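Local coordinates for protein fatty acyl CoA synthetase FADD13 (FATTY-ACYL-CoA SYNTHETASE) (Mycobacterium tuberculosis, PDB 3R44) that belongs to the AMP-binding (ANL) superfamily, as expected of a fatty acyl CoA synthetase, with a large N-terminal and a smaller C-terminal domain, at residues N17-R23 against F85-K90; G92-P97 against N172-Y177. One frame throughout, in Å; residues are numbered along the deposited sequence.

Contact 1. Residues N17-R23 against F85-K90; sequences NIGWMLR and FYGAAK. With HIS (histidine), chain B.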
loop_
_atom_site.group_PDB
_atom_site.type_symbol
_atom_site.label_atom_id
_atom_site.label_comp_id
_atom_site.label_asym_id
_atom_site.label_seq_id
_atom_site.Cartn_x
_atom_site.Cartn_y
_atom_site.Cartn_z
ATOM N N ASN A 17 8.420 -7.445 20.590
ATOM C CA ASN A 17 9.104 -7.834 19.373
ATOM C C ASN A 17 8.159 -8.650 18.474
ATOM O O ASN A 17 7.576 -9.661 18.901
ATOM C CB ASN A 17 10.372 -8.620 19.749
ATOM C CG ASN A 17 11.150 -9.041 18.564
ATOM O OD1 ASN A 17 10.709 -9.869 17.778
ATOM N ND2 ASN A 17 12.332 -8.480 18.419
ATOM N N ILE A 18 8.038 -8.247 17.216
ATOM C CA ILE A 18 7.101 -8.854 16.291
ATOM C C ILE A 18 7.466 -10.315 16.033
ATOM O O ILE A 18 6.581 -11.156 15.847
ATOM C CB ILE A 18 7.103 -8.041 14.931
ATOM C CG1 ILE A 18 6.442 -6.676 15.163
ATOM C CG2 ILE A 18 6.437 -8.822 13.836
ATOM C CD1 ILE A 18 4.940 -6.736 15.472
ATOM N N GLY A 19 8.773 -10.626 16.019
ATOM C CA GLY A 19 9.240 -11.991 15.901
ATOM C C GLY A 19 8.897 -12.846 17.122
ATOM O O GLY A 19 8.541 -14.025 16.995
ATOM N N TRP A 20 8.888 -12.247 18.304
ATOM C CA TRP A 20 8.490 -12.956 19.535
ATOM C C TRP A 20 7.004 -13.170 19.529
ATOM O O TRP A 20 6.472 -14.217 19.989
ATOM C CB TRP A 20 8.921 -12.172 20.814
ATOM C CG TRP A 20 8.931 -13.026 22.001
ATOM C CD1 TRP A 20 8.098 -12.975 23.063
ATOM C CD2 TRP A 20 9.848 -14.102 22.249
ATOM N NE1 TRP A 20 8.414 -13.963 23.956
ATOM C CE2 TRP A 20 9.493 -14.667 23.486
ATOM C CE3 TRP A 20 10.937 -14.636 21.542
ATOM C CZ2 TRP A 20 10.212 -15.740 24.052
ATOM C CZ3 TRP A 20 11.659 -15.711 22.112
ATOM C CH2 TRP A 20 11.295 -16.234 23.353
ATOM N N MET A 21 6.301 -12.204 18.940
ATOM C CA MET A 21 4.870 -12.381 18.757
ATOM C C MET A 21 4.530 -13.638 17.971
ATOM O O MET A 21 3.560 -14.371 18.296
ATOM C CB MET A 21 4.182 -11.142 18.161
ATOM C CG MET A 21 2.700 -11.246 18.164
ATOM S SD MET A 21 1.864 -9.873 17.324
ATOM C CE MET A 21 2.374 -10.349 15.632
ATOM N N LEU A 22 5.253 -13.893 16.916
ATOM C CA LEU A 22 5.049 -15.122 16.182
ATOM C C LEU A 22 5.275 -16.336 17.081
ATOM O O LEU A 22 4.526 -17.333 16.996
ATOM C CB LEU A 22 5.984 -15.190 14.975
ATOM C CG LEU A 22 6.004 -16.473 14.151
ATOM C CD1 LEU A 22 4.532 -16.678 13.494
ATOM C CD2 LEU A 22 7.124 -16.574 13.071
ATOM N N ARG A 23 6.326 -16.298 17.875
ATOM C CA ARG A 23 6.601 -17.406 18.799
ATOM C C ARG A 23 5.440 -17.617 19.771
ATOM O O ARG A 23 5.080 -18.737 20.086
ATOM C CB ARG A 23 7.922 -17.210 19.535
ATOM C CG ARG A 23 8.266 -18.374 20.360
ATOM C CD ARG A 23 9.169 -17.976 21.474
ATOM N NE ARG A 23 9.737 -19.177 22.117
ATOM C CZ ARG A 23 9.299 -19.710 23.250
ATOM N NH1 ARG A 23 8.262 -19.166 23.904
ATOM N NH2 ARG A 23 9.916 -20.789 23.744
ATOM N N PHE A 85 11.420 -12.033 7.087
ATOM C CA PHE A 85 10.946 -10.880 7.791
ATOM C C PHE A 85 10.872 -11.138 9.325
ATOM O O PHE A 85 11.382 -10.332 10.129
ATOM C CB PHE A 85 9.575 -10.438 7.263
ATOM C CG PHE A 85 9.080 -9.186 7.892
ATOM C CD1 PHE A 85 9.459 -7.921 7.386
ATOM C CD2 PHE A 85 8.302 -9.228 9.020
ATOM C CE1 PHE A 85 8.994 -6.717 7.979
ATOM C CE2 PHE A 85 7.874 -8.011 9.655
ATOM C CZ PHE A 85 8.215 -6.766 9.116
ATOM N N TYR A 86 10.217 -12.224 9.701
ATOM C CA TYR A 86 10.153 -12.634 11.090
ATOM C C TYR A 86 11.525 -12.931 11.714
ATOM O O TYR A 86 11.764 -12.591 12.880
ATOM C CB TYR A 86 9.256 -13.829 11.276
ATOM C CG TYR A 86 7.775 -13.517 11.224
ATOM C CD1 TYR A 86 7.201 -12.625 12.148
ATOM C CD2 TYR A 86 6.941 -14.134 10.305
ATOM C CE1 TYR A 86 5.786 -12.373 12.145
ATOM C CE2 TYR A 86 5.582 -13.891 10.297
ATOM C CZ TYR A 86 5.018 -12.992 11.203
ATOM O OH TYR A 86 3.679 -12.749 11.243
ATOM N N GLY A 87 12.388 -13.610 10.960
ATOM C CA GLY A 87 13.729 -13.925 11.386
ATOM C C GLY A 87 14.511 -12.655 11.651
ATOM O O GLY A 87 15.147 -12.485 12.699
ATOM N N ALA A 88 14.472 -11.711 10.703
ATOM C CA ALA A 88 15.103 -10.398 10.931
ATOM C C ALA A 88 14.545 -9.682 12.177
ATOM O O ALA A 88 15.339 -9.121 12.967
ATOM C CB ALA A 88 14.953 -9.471 9.684
ATOM N N ALA A 89 13.217 -9.707 12.336
ATOM C CA ALA A 89 12.547 -9.135 13.525
ATOM C C ALA A 89 13.126 -9.684 14.853
ATOM O O ALA A 89 13.458 -8.934 15.775
ATOM C CB ALA A 89 11.014 -9.342 13.441
ATOM N N LYS A 90 13.302 -11.001 14.935
ATOM C CA LYS A 90 13.857 -11.634 16.130
ATOM C C LYS A 90 15.275 -11.165 16.423
ATOM O O LYS A 90 15.661 -11.094 17.585
ATOM C CB LYS A 90 13.862 -13.150 16.001
ATOM C CG LYS A 90 12.426 -13.749 15.974
ATOM C CD LYS A 90 12.557 -15.274 15.766
ATOM C CE LYS A 90 11.222 -15.922 15.465
ATOM N NZ LYS A 90 10.808 -16.551 16.665
HETATM N N HIS B . 2.781 -2.117 22.948
HETATM C CA HIS B . 3.851 -2.918 22.305
HETATM C C HIS B . 4.398 -2.189 21.098
HETATM O O HIS B . 5.577 -1.858 20.949
HETATM C CB HIS B . 3.277 -4.300 21.930
HETATM C CG HIS B . 4.052 -5.048 20.896
HETATM N ND1 HIS B . 3.968 -6.426 20.782
HETATM C CD2 HIS B . 4.917 -4.635 19.925
HETATM C CE1 HIS B . 4.742 -6.822 19.778
HETATM N NE2 HIS B . 5.317 -5.757 19.237
HETATM O OXT HIS B . 3.622 -1.898 20.192
#

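Contact 2. Residues G92-P97 against N172-Y177; sequences GAVAVP and NLFIMY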
loop_
_atom_site.group_PDB
_atom_site.type_symbol
_atom_site.label_atom_id
_atom_site.label_comp_id
_atom_site.label_asym_id
_atom_site.label_seq_id
_atom_site.Cartn_x
_atom_site.Cartn_y
_atom_site.Cartn_z
ATOM N N GLY A 92 16.513 -8.097 15.576
ATOM C CA GLY A 92 16.566 -6.636 15.658
ATOM C C GLY A 92 17.107 -6.031 14.364
ATOM O O GLY A 92 17.471 -4.852 14.304
ATOM N N ALA A 93 17.157 -6.853 13.332
ATOM C CA ALA A 93 17.468 -6.427 11.971
ATOM C C ALA A 93 16.301 -5.743 11.257
ATOM O O ALA A 93 15.140 -5.795 11.678
ATOM C CB ALA A 93 18.079 -7.633 11.088
ATOM N N VAL A 94 16.615 -5.115 10.135
ATOM C CA VAL A 94 15.699 -4.249 9.464
ATOM C C VAL A 94 15.495 -4.751 8.024
ATOM O O VAL A 94 16.436 -4.802 7.216
ATOM C CB VAL A 94 16.207 -2.822 9.502
ATOM C CG1 VAL A 94 15.239 -1.859 8.782
ATOM C CG2 VAL A 94 16.449 -2.364 10.973
ATOM N N ALA A 95 14.295 -5.208 7.746
ATOM C CA ALA A 95 13.986 -5.711 6.439
ATOM C C ALA A 95 13.711 -4.558 5.499
ATOM O O ALA A 95 13.112 -3.567 5.878
ATOM C CB ALA A 95 12.755 -6.675 6.485
ATOM N N VAL A 96 14.172 -4.702 4.274
ATOM C CA VAL A 96 13.975 -3.716 3.209
ATOM C C VAL A 96 13.274 -4.432 2.024
ATOM O O VAL A 96 13.915 -4.939 1.072
ATOM C CB VAL A 96 15.263 -3.018 2.738
ATOM C CG1 VAL A 96 14.925 -1.925 1.751
ATOM C CG2 VAL A 96 16.022 -2.373 3.950
ATOM N N PRO A 97 11.960 -4.471 2.073
ATOM C CA PRO A 97 11.269 -5.203 0.986
ATOM C C PRO A 97 11.206 -4.334 -0.260
ATOM O O PRO A 97 10.681 -3.190 -0.195
ATOM C CB PRO A 97 9.841 -5.396 1.529
ATOM C CG PRO A 97 9.852 -5.049 2.916
ATOM C CD PRO A 97 11.026 -4.123 3.173
ATOM N N ASN A 172 13.894 -0.039 15.034
ATOM C CA ASN A 172 13.582 -0.182 13.631
ATOM C C ASN A 172 13.352 -1.607 13.235
ATOM O O ASN A 172 14.080 -2.509 13.686
ATOM C CB ASN A 172 14.664 0.332 12.709
ATOM C CG ASN A 172 14.937 1.769 12.877
ATOM O OD1 ASN A 172 14.100 2.493 13.409
ATOM N ND2 ASN A 172 16.134 2.205 12.438
ATOM N N LEU A 173 12.393 -1.797 12.338
ATOM C CA LEU A 173 12.004 -3.109 11.850
ATOM C C LEU A 173 12.010 -3.206 10.318
ATOM O O LEU A 173 12.360 -4.246 9.764
ATOM C CB LEU A 173 10.592 -3.489 12.367
ATOM C CG LEU A 173 9.985 -4.824 11.887
ATOM C CD1 LEU A 173 10.958 -6.008 12.090
ATOM C CD2 LEU A 173 8.629 -5.154 12.507
ATOM N N PHE A 174 11.478 -2.219 9.631
ATOM C CA PHE A 174 11.559 -2.267 8.168
ATOM C C PHE A 174 11.677 -0.900 7.571
ATOM O O PHE A 174 11.273 0.095 8.227
ATOM C CB PHE A 174 10.494 -3.165 7.525
ATOM C CG PHE A 174 9.100 -2.636 7.564
ATOM C CD1 PHE A 174 8.655 -1.784 6.565
ATOM C CD2 PHE A 174 8.205 -3.058 8.515
ATOM C CE1 PHE A 174 7.326 -1.254 6.564
ATOM C CE2 PHE A 174 6.884 -2.574 8.512
ATOM C CZ PHE A 174 6.438 -1.685 7.525
ATOM N N ILE A 175 12.201 -0.856 6.340
ATOM C CA ILE A 175 12.196 0.367 5.554
ATOM C C ILE A 175 11.531 0.061 4.237
ATOM O O ILE A 175 11.948 -0.837 3.523
ATOM C CB ILE A 175 13.605 0.919 5.271
ATOM C CG1 ILE A 175 14.442 1.123 6.524
ATOM C CG2 ILE A 175 13.508 2.265 4.563
ATOM C CD1 ILE A 175 15.943 1.158 6.307
ATOM N N MET A 176 10.481 0.795 3.944
ATOM C CA MET A 176 9.776 0.642 2.715
ATOM C C MET A 176 9.840 1.923 1.910
ATOM O O MET A 176 9.536 3.041 2.404
ATOM C CB MET A 176 8.316 0.189 2.976
ATOM C CG MET A 176 8.201 -1.264 3.607
ATOM S SD MET A 176 6.794 -2.209 2.953
ATOM C CE MET A 176 6.071 -0.955 1.987
ATOM N N TYR A 177 10.231 1.804 0.655
ATOM C CA TYR A 177 10.422 3.024 -0.182
ATOM C C TYR A 177 9.118 3.541 -0.852
ATOM O O TYR A 177 8.312 2.766 -1.347
ATOM C CB TYR A 177 11.606 2.813 -1.161
ATOM C CG TYR A 177 12.886 3.011 -0.409
ATOM C CD1 TYR A 177 13.336 2.035 0.487
ATOM C CD2 TYR A 177 13.580 4.189 -0.506
ATOM C CE1 TYR A 177 14.469 2.208 1.219
ATOM C CE2 TYR A 177 14.766 4.375 0.216
ATOM C CZ TYR A 177 15.189 3.388 1.091
ATOM O OH TYR A 177 16.320 3.580 1.825
HETATM O O HOH W 1 16.411 -2.522 15.072
HETATM O O HOH W 2 14.076 -5.245 14.112
HETATM O O HOH W 3 11.160 -0.575 -0.593
#

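Contact 1. Residues N17-R23 against F85-K90
Asn17 is the N-cap of helix 18-28, and its amide also ties that helix to the C-terminal turn of helix 79-91, the segments 18-23 and 85-90 crossing at -114°. The two ends of the side-chain amide divide the work: OD1 accepts from Trp20 N at 3.0 Å and, weakly, from Gly19 N, while ND2 donates to Ala89 O at 2.9 Å. The donor stands above the carbonyl plane of Ala89, yet that oxygen lies close to the amide plane of Asn17; Cys167 O is a second acceptor for ND2. With CG anti to the backbone N (chi1 -179°), the amide is directed at the neighbouring helix. Asn17 and Ile18 line the pocket of a bound histidine, Ile18 CD1 lying 3.9 Å from its NE2. Gly19 lets the backbones come close, its CA 4.6 Å from that of Lys90, and Ala89 CB sits 3.6 Å from Gly19 N. Leu22 CD2 lies over one face of the Tyr86 ring, 3.9 Å from its centroid, a CH-pi contact, and Ile18 CG2 touches CE1 of the same ring. Lys90, salt-bridged to Glu162 and hydrogen-bonded to Asn50, brings CG within 3.6 Å of Gly19 CA and adds a weak, 3.4 Å bond from NZ to Gly19 O.

Contact 2. Residues G92-P97 against N172-Y177
A short parallel beta bridge joins strand 94-97, an edge of a four-stranded parallel sheet, to strand 172-178, an edge of a three-stranded antiparallel one. Ala95 supplies both hydrogen bonds: its N donates to Leu173 O at 3.0 Å, and its O accepts from Ile175 N at 2.9 Å, nearly along the C=O axis. The single bridge therefore pairs Ala95 with Phe174, whose CA also approaches Ala95 O. Leu173 and Phe174 both face His190, a classic beta bulge in the pairing with strand 186-191. Beyond the bridge, water takes over. One molecule links Gly92 O to Asn172 O, a second joins Ala93 O to the same Asn172 oxygen, and at the far end a third connects Pro97 O with Tyr177 N.

On one side Val94 spreads its two methyls over the partner strand. CG1, anti to the backbone N (chi1 180°), meets Ile175 CG1 at 3.8 Å, while CG2 lies 3.7 Å from Asn172 CB. Val96 CG1 reaches Tyr177 CE1 on this side, and Tyr177 OH bonds to Asp113. On the other, Pro97 CD meets Met176 CG at 4.0 Å, the two side chains crossing at about a right angle. Pro97 CD also lies 3.4 Å from Ile175 O, a buried oxygen without a hydrogen-bond partner in the model. The whole is a single parallel bridge between the edge strands of two sheets.

From the N terminus, helix 18-28 comes first; contact 1 closes a loop of 61 residues when helix 79-91 returns to it. That helix ends in a Schellman motif at Gly92 and leads straight into strand 94-97, from which contact 2 closes a second loop, of 74 residues, at strand 172-178. The loops follow in series, neither nested nor crossed, with the contact centres about 12 Å apart. Helix 79-91 lies between them: Ala88 O probably accepts a hydrogen bond from Ala93 N, Ala89 packs on Leu173, and Phe85 touches both Ala95 and Phe174. Together they tie the N-terminal helix to two beta-sheets of the AMP-binding region.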